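Local coordinates for protein phosphoglycerate oxidoreductase (Rhizobium etli, PDB 4HY3) that probably acts as an NAD(P)H-dependent 2-hydroxyacid dehydrogenase, reducing hydroxypyruvate or glyoxylate, at residues Leu30-Pro35 with Asp72-Ala77; His53-Ile58 with Asp333-Asp338; Arg199-Val204 with Gly218-Ser223. All blocks are in the same frame, centred on the assembly; numbering follows the deposited sequence.

Contact 1 of 3, residues Leu30-Pro35 with Asp72-Ala77; sequences LAISAP and DILGRA
Arg76 NH1 is gripped by both carboxylate oxygens of Asp72, and the guanidinium fixed in this way offers a face to Leu30. The bond from Arg76 NH1 to Asp72 OD1 measures 2.9 Å with 167° at the hydrogen; it runs in the guanidinium plane and meets the oxygen on its syn side, though 34° out of the carboxylate plane. Asp72 OD2 lies 2.7 Å from the same Arg76 NH1, while Arg76 NH2 turns to a second carboxylate, that of Glu57. Over the guanidinium sits Leu30 CD1, 3.7 Å from Arg76 CZ, the two side chains crossing at about a right angle. Leu30 gets there because its CG stands opposite the backbone N (chi1 -179°), and its other branch is left for Ala77.

Strand 30-34 lies between, and parallel to, strands 57-60 and 77-82 of a mixed sheet, and 72-77 is the end of the connection that passes from the first of these neighbours to the second. Backbone bonds of Ala31 with Glu57 and Val59 on one side, and of Leu30 with Arg78 and Ile32 with Tyr79 and Ile81 on the other, confirm this placing. Ala77 CB is met by Leu30 and Ile32, at 3.9 Å from Leu30 CD2 and 3.8 Å from Ile32 CD1. The same Ile32 CD1 reaches the helical turn, 4.2 Å from Ile73 CG2 and also 4.2 Å from Leu74 CD2.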
# COMPACT_ATOMS: atom_id res chain seq x y z
N LEU A 30 -4.26 -22.37 -35.32
CA LEU A 30 -5.52 -23.04 -35.14
C LEU A 30 -5.62 -23.57 -33.73
O LEU A 30 -4.68 -24.17 -33.21
CB LEU A 30 -5.68 -24.19 -36.14
CG LEU A 30 -6.98 -25.01 -36.09
CD1 LEU A 30 -7.21 -25.73 -37.41
CD2 LEU A 30 -7.03 -26.01 -34.94
N ALA A 31 -6.80 -23.37 -33.14
CA ALA A 31 -7.11 -23.90 -31.83
C ALA A 31 -8.45 -24.62 -31.83
O ALA A 31 -9.45 -24.11 -32.33
CB ALA A 31 -7.12 -22.78 -30.80
N ILE A 32 -8.45 -25.81 -31.22
CA ILE A 32 -9.65 -26.61 -31.05
C ILE A 32 -10.39 -26.17 -29.80
O ILE A 32 -9.82 -25.99 -28.73
CB ILE A 32 -9.29 -28.10 -30.98
CG1 ILE A 32 -8.49 -28.46 -32.23
CG2 ILE A 32 -10.54 -28.98 -30.88
CD1 ILE A 32 -8.02 -29.89 -32.28
N SER A 33 -11.69 -25.97 -29.94
CA SER A 33 -12.52 -25.62 -28.80
C SER A 33 -13.33 -26.84 -28.32
O SER A 33 -14.03 -27.47 -29.08
CB SER A 33 -13.39 -24.44 -29.17
OG SER A 33 -14.41 -24.24 -28.23
N ALA A 34 -13.19 -27.18 -27.05
CA ALA A 34 -13.86 -28.34 -26.44
C ALA A 34 -13.93 -28.02 -24.97
O ALA A 34 -13.32 -28.70 -24.14
CB ALA A 34 -13.06 -29.61 -26.67
N PRO A 35 -14.62 -26.93 -24.65
CA PRO A 35 -14.63 -26.31 -23.32
C PRO A 35 -15.64 -26.87 -22.32
O PRO A 35 -15.57 -26.57 -21.12
CB PRO A 35 -14.96 -24.86 -23.63
CG PRO A 35 -15.78 -24.95 -24.87
CD PRO A 35 -15.19 -26.05 -25.68
N ASP A 72 -6.17 -33.39 -41.07
CA ASP A 72 -5.66 -32.05 -41.34
C ASP A 72 -5.76 -31.13 -40.13
O ASP A 72 -4.79 -30.45 -39.78
CB ASP A 72 -6.43 -31.41 -42.50
CG ASP A 72 -6.07 -29.94 -42.69
OD1 ASP A 72 -4.91 -29.55 -42.45
OD2 ASP A 72 -6.96 -29.16 -43.08
N ILE A 73 -6.95 -31.07 -39.52
CA ILE A 73 -7.17 -30.20 -38.35
C ILE A 73 -6.15 -30.57 -37.26
O ILE A 73 -5.43 -29.71 -36.77
CB ILE A 73 -8.66 -30.20 -37.88
CG1 ILE A 73 -9.49 -29.22 -38.73
CG2 ILE A 73 -8.82 -29.81 -36.42
CD1 ILE A 73 -10.97 -29.56 -38.82
N LEU A 74 -6.02 -31.85 -36.96
CA LEU A 74 -5.10 -32.31 -35.91
C LEU A 74 -3.62 -32.02 -36.19
O LEU A 74 -2.81 -31.95 -35.27
CB LEU A 74 -5.32 -33.80 -35.67
CG LEU A 74 -6.72 -34.03 -35.14
CD1 LEU A 74 -7.19 -35.45 -35.41
CD2 LEU A 74 -6.76 -33.70 -33.66
N GLY A 75 -3.28 -31.86 -37.46
CA GLY A 75 -1.90 -31.65 -37.84
C GLY A 75 -1.40 -30.28 -37.47
O GLY A 75 -0.20 -30.11 -37.18
N ARG A 76 -2.32 -29.31 -37.47
CA ARG A 76 -2.01 -27.90 -37.29
C ARG A 76 -2.37 -27.31 -35.90
O ARG A 76 -1.94 -26.21 -35.55
CB ARG A 76 -2.74 -27.11 -38.36
CG ARG A 76 -2.33 -27.42 -39.79
CD ARG A 76 -3.47 -27.24 -40.79
NE ARG A 76 -4.38 -26.15 -40.44
CZ ARG A 76 -5.67 -26.10 -40.80
NH1 ARG A 76 -6.19 -27.06 -41.55
NH2 ARG A 76 -6.43 -25.08 -40.42
N ALA A 77 -3.19 -28.01 -35.12
CA ALA A 77 -3.66 -27.46 -33.84
C ALA A 77 -2.50 -27.06 -32.88
O ALA A 77 -1.73 -27.91 -32.39
CB ALA A 77 -4.62 -28.43 -33.16

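Contact 2 of 3, residues His53-Ile58 with Asp333-Asp338; sequences HSKYEI and DMDLMD
A Met-aromatic contact between Tyr56 and Met334, a selenomethionine here, joins helix 320-338 to the turn where helix 46-55 gives way to strand 57-60, at the edge of the mixed sheet of the N-terminal part. The methyl does the touching: Met334 CE stands 4.0 Å from the centroid of the Tyr56 ring and only 6° off its normal, a CH-pi geometry, whereas Met334 SE is farther, 4.7 Å from the centroid. The bend of the Met334 chain at chi3 (105°) brings CE over the ring centre. Against the opposite face lies the aliphatic part of Lys55, with Lys55 CG offset toward the rim, so the ring is sandwiched between two side chains.

At its far end Tyr56 OH donates to Asp338 OD2 at 2.6 Å, the carboxylate meeting the ring at its edge with the planes 28° apart. Arg78 and the hydroxyl of Tyr79 hold the other oxygen, Asp338 OD1, which probably helps fix the rotation of this acid. Extended beyond its CG, Lys55 runs on to Asp335, which also pairs with Arg339 through OD2; the salt bridge places Lys55 NZ 3.2 Å from Asp335 OD1.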
# COMPACT_ATOMS: atom_id res chain seq x y z
N HIS A 53 -11.27 -14.58 -32.50
CA HIS A 53 -11.49 -15.14 -33.84
C HIS A 53 -10.81 -14.34 -34.87
O HIS A 53 -10.60 -14.78 -35.98
CB HIS A 53 -12.94 -15.21 -34.17
CG HIS A 53 -13.69 -16.28 -33.41
ND1 HIS A 53 -13.50 -17.58 -33.62
CD2 HIS A 53 -14.67 -16.18 -32.41
CE1 HIS A 53 -14.31 -18.28 -32.81
NE2 HIS A 53 -15.03 -17.43 -32.07
N SER A 54 -10.45 -13.13 -34.50
CA SER A 54 -9.79 -12.30 -35.43
C SER A 54 -8.43 -12.88 -35.49
O SER A 54 -7.82 -12.84 -36.52
CB SER A 54 -9.70 -10.89 -34.92
OG SER A 54 -8.96 -10.12 -35.84
N LYS A 55 -7.97 -13.46 -34.40
CA LYS A 55 -6.60 -13.92 -34.35
C LYS A 55 -6.35 -15.37 -34.67
O LYS A 55 -5.29 -15.69 -35.13
CB LYS A 55 -5.99 -13.58 -33.00
CG LYS A 55 -4.49 -13.72 -32.98
CD LYS A 55 -3.91 -12.98 -31.79
CE LYS A 55 -2.49 -12.55 -32.12
NZ LYS A 55 -1.74 -12.49 -30.84
N TYR A 56 -7.31 -16.25 -34.41
CA TYR A 56 -7.13 -17.72 -34.56
C TYR A 56 -8.25 -18.34 -35.38
O TYR A 56 -9.33 -17.77 -35.47
CB TYR A 56 -7.09 -18.39 -33.17
CG TYR A 56 -6.08 -17.78 -32.23
CD1 TYR A 56 -4.75 -18.20 -32.23
CD2 TYR A 56 -6.44 -16.77 -31.35
CE1 TYR A 56 -3.81 -17.62 -31.37
CE2 TYR A 56 -5.52 -16.20 -30.49
CZ TYR A 56 -4.21 -16.63 -30.50
OH TYR A 56 -3.32 -16.03 -29.67
N GLU A 57 -8.00 -19.51 -35.98
CA GLU A 57 -9.09 -20.36 -36.42
C GLU A 57 -9.51 -21.22 -35.25
O GLU A 57 -8.77 -22.13 -34.81
CB GLU A 57 -8.64 -21.33 -37.49
CG GLU A 57 -7.67 -20.78 -38.51
CD GLU A 57 -7.17 -21.85 -39.46
OE1 GLU A 57 -6.12 -21.57 -40.11
OE2 GLU A 57 -7.84 -22.94 -39.54
N ILE A 58 -10.71 -20.94 -34.75
CA ILE A 58 -11.23 -21.70 -33.62
C ILE A 58 -12.29 -22.68 -34.05
O ILE A 58 -13.43 -22.27 -34.25
CB ILE A 58 -11.77 -20.78 -32.54
CG1 ILE A 58 -10.60 -20.14 -31.82
CG2 ILE A 58 -12.68 -21.52 -31.56
CD1 ILE A 58 -10.52 -18.69 -32.15
N ASP A 333 -2.36 -16.04 -22.31
CA ASP A 333 -1.48 -17.19 -22.45
C ASP A 333 -1.24 -17.65 -23.88
O ASP A 333 -0.15 -18.05 -24.21
CB ASP A 333 -1.85 -18.31 -21.48
CG ASP A 333 -1.23 -18.09 -20.10
OD1 ASP A 333 -0.35 -17.18 -20.03
OD2 ASP A 333 -1.61 -18.77 -19.11
N MSE A 334 -2.24 -17.53 -24.74
CA MSE A 334 -2.03 -17.92 -26.14
C MSE A 334 -1.00 -17.01 -26.80
O MSE A 334 -0.10 -17.47 -27.52
CB MSE A 334 -3.41 -17.93 -26.77
CG MSE A 334 -4.08 -19.28 -26.51
SE MSE A 334 -5.93 -19.18 -27.19
CE MSE A 334 -5.85 -20.23 -28.84
N ASP A 335 -1.10 -15.73 -26.50
CA ASP A 335 -0.27 -14.75 -27.11
C ASP A 335 1.20 -14.92 -26.74
O ASP A 335 2.08 -14.73 -27.62
CB ASP A 335 -0.75 -13.39 -26.68
CG ASP A 335 0.11 -12.30 -27.19
OD1 ASP A 335 0.38 -12.25 -28.42
OD2 ASP A 335 0.54 -11.48 -26.36
N LEU A 336 1.45 -15.28 -25.47
CA LEU A 336 2.80 -15.64 -25.05
C LEU A 336 3.34 -16.87 -25.78
O LEU A 336 4.48 -16.86 -26.25
CB LEU A 336 2.91 -15.79 -23.53
CG LEU A 336 2.79 -14.46 -22.75
CD1 LEU A 336 2.21 -14.68 -21.37
CD2 LEU A 336 4.08 -13.64 -22.64
N MSE A 337 2.53 -17.91 -25.93
CA MSE A 337 3.05 -19.11 -26.52
C MSE A 337 3.17 -18.97 -28.01
O MSE A 337 4.04 -19.58 -28.63
CB MSE A 337 2.17 -20.27 -26.17
CG MSE A 337 2.10 -20.26 -24.67
SE MSE A 337 1.52 -22.04 -24.06
CE MSE A 337 -0.33 -21.43 -23.75
N ASP A 338 2.30 -18.17 -28.62
CA ASP A 338 2.53 -17.79 -30.02
C ASP A 338 3.92 -17.17 -30.22
O ASP A 338 4.63 -17.55 -31.11
CB ASP A 338 1.49 -16.79 -30.51
CG ASP A 338 0.13 -17.39 -30.66
OD1 ASP A 338 0.04 -18.58 -31.11
OD2 ASP A 338 -0.85 -16.65 -30.35

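Contact 3 of 3, residues Arg199-Val204 with Gly218-Ser223; sequences RARIRV and GVEPAS
Three backbone hydrogen bonds join Ile202 and Val204 to Glu220 and Ala222. Glu220 N gives the first to Ile202 O, at 2.8 Å and nearly straight (169° at the hydrogen). Glu220 O then accepts from Val204 N at 2.9 Å. The third, from Ala222 N to Val204 O at 2.8 Å, is more bent, at 131°. In this parallel pairing Arg203 is paired with Glu220, and Val204 with Pro221.

The side of Arg203 and Glu220 is charged. Arg201 turns one face of its guanidinium to the Glu220 carboxylate, the two planes 80° apart, with Glu220 OE1 3.1 Å from Arg201 CZ. The salt bridge from Arg201 NH2 to Glu220 OE2 (3.1 Å) therefore rests on charge alone, since no N-H points at the oxygen; a bend at chi2 of Arg201 helps bring the group there. Arg203 runs alongside Glu220, its NH1 and NH2 hydrogen-bonded elsewhere, and its aliphatic part passes Ala222 CB.

The side of Val204 is apolar. Val219 CG1 meets Ile202 CG2 at 3.6 Å, and Val204 CG2 comes within 3.5 Å of Val219 CB. Outside this shell, Leu214 of helix 211-216 packs on Val204, Val219 and Pro221, while Ile179 and Ile181 of strand 178-182 touch Ile202. Gly218, with positive phi, ends helix 211-216 in a Schellman motif and turns the chain into Val219. Strand 201-205, helix 211-216 and strand 220-221 thus form a beta-alpha-beta unit at the edge of the parallel sheet of a Rossmann-type NAD-binding domain.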
# COMPACT_ATOMS: atom_id res chain seq x y z
N ARG A 199 -5.35 -2.92 8.40
CA ARG A 199 -4.21 -2.87 9.31
C ARG A 199 -4.40 -3.77 10.54
O ARG A 199 -4.05 -3.39 11.65
CB ARG A 199 -3.90 -1.43 9.72
CG ARG A 199 -3.29 -0.57 8.61
CD ARG A 199 -4.35 0.19 7.82
NE ARG A 199 -3.80 1.13 6.83
CZ ARG A 199 -3.87 0.98 5.50
NH1 ARG A 199 -4.45 -0.08 4.96
NH2 ARG A 199 -3.36 1.90 4.69
N ALA A 200 -4.97 -4.96 10.31
CA ALA A 200 -5.19 -6.03 11.29
C ALA A 200 -3.99 -7.00 11.39
O ALA A 200 -3.01 -6.85 10.66
CB ALA A 200 -6.44 -6.80 10.90
N ARG A 201 -4.07 -7.98 12.29
CA ARG A 201 -3.04 -9.02 12.39
C ARG A 201 -3.42 -10.38 11.75
O ARG A 201 -4.42 -11.05 12.13
CB ARG A 201 -2.60 -9.18 13.84
CG ARG A 201 -1.59 -10.29 14.10
CD ARG A 201 -0.65 -9.81 15.17
NE ARG A 201 -0.02 -10.90 15.90
CZ ARG A 201 1.29 -10.99 16.15
NH1 ARG A 201 2.13 -10.06 15.69
NH2 ARG A 201 1.75 -12.02 16.84
N ILE A 202 -2.62 -10.80 10.78
CA ILE A 202 -3.01 -11.92 9.93
C ILE A 202 -2.11 -13.16 10.03
O ILE A 202 -0.98 -13.18 9.48
CB ILE A 202 -3.23 -11.48 8.46
CG1 ILE A 202 -4.26 -10.35 8.41
CG2 ILE A 202 -3.67 -12.67 7.62
CD1 ILE A 202 -4.30 -9.61 7.10
N ARG A 203 -2.64 -14.18 10.71
CA ARG A 203 -1.98 -15.47 10.93
C ARG A 203 -2.46 -16.46 9.92
O ARG A 203 -3.66 -16.65 9.76
CB ARG A 203 -2.29 -16.03 12.32
CG ARG A 203 -1.45 -15.44 13.43
CD ARG A 203 -1.68 -16.18 14.73
NE ARG A 203 -1.38 -15.36 15.90
CZ ARG A 203 -2.27 -14.58 16.50
NH1 ARG A 203 -3.52 -14.50 16.02
NH2 ARG A 203 -1.92 -13.88 17.58
N VAL A 204 -1.51 -17.12 9.27
CA VAL A 204 -1.83 -18.03 8.19
C VAL A 204 -1.22 -19.40 8.45
O VAL A 204 -0.04 -19.51 8.77
CB VAL A 204 -1.32 -17.49 6.82
CG1 VAL A 204 -1.38 -18.57 5.73
CG2 VAL A 204 -2.14 -16.28 6.39
N GLY A 218 2.79 -10.51 3.01
CA GLY A 218 2.22 -9.82 4.15
C GLY A 218 1.45 -10.67 5.16
O GLY A 218 0.41 -10.24 5.65
N VAL A 219 1.93 -11.85 5.52
CA VAL A 219 1.23 -12.58 6.59
C VAL A 219 2.19 -13.27 7.56
O VAL A 219 3.38 -13.45 7.24
CB VAL A 219 0.17 -13.62 6.08
CG1 VAL A 219 -0.96 -12.94 5.33
CG2 VAL A 219 0.82 -14.70 5.23
N GLU A 220 1.65 -13.66 8.71
CA GLU A 220 2.39 -14.35 9.74
C GLU A 220 2.16 -15.87 9.72
O GLU A 220 1.10 -16.36 10.15
CB GLU A 220 1.98 -13.77 11.09
CG GLU A 220 2.80 -14.23 12.28
CD GLU A 220 2.38 -13.52 13.55
OE1 GLU A 220 2.01 -12.32 13.46
OE2 GLU A 220 2.41 -14.15 14.63
N PRO A 221 3.15 -16.63 9.22
CA PRO A 221 3.10 -18.09 9.15
C PRO A 221 2.90 -18.62 10.53
O PRO A 221 3.57 -18.16 11.45
CB PRO A 221 4.49 -18.49 8.66
CG PRO A 221 5.35 -17.28 8.83
CD PRO A 221 4.44 -16.10 8.72
N ALA A 222 1.98 -19.56 10.71
CA ALA A 222 1.57 -19.94 12.05
C ALA A 222 1.03 -21.38 12.16
O ALA A 222 0.69 -22.03 11.18
CB ALA A 222 0.58 -18.93 12.61
N SER A 223 0.98 -21.87 13.39
CA SER A 223 0.47 -23.17 13.67
C SER A 223 -1.02 -23.11 13.50
O SER A 223 -1.60 -22.04 13.64
CB SER A 223 0.76 -23.47 15.12
OG SER A 223 1.77 -22.59 15.55

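How the contacts relate
From the N terminus, strand 30-34 opens contact 1 and residues 53-58 open contact 2 before 72-77 closes the first loop, so these two contacts cross along the chain. Their centres are 12 Å apart and they touch directly: Met334 CE packs 3.5 Å from Ala31 CB. The chain then enters the NAD-binding region, where contact 3 closes a short loop between 199-204 and 218-223. Only at helix 320-338 does contact 2 close, enclosing contact 3 and returning the chain to the N-terminal sheet. Contact 3 lies in a separate sheet, its centre about 46 Å from that of contact 1 and about 41 Å from that of contact 2.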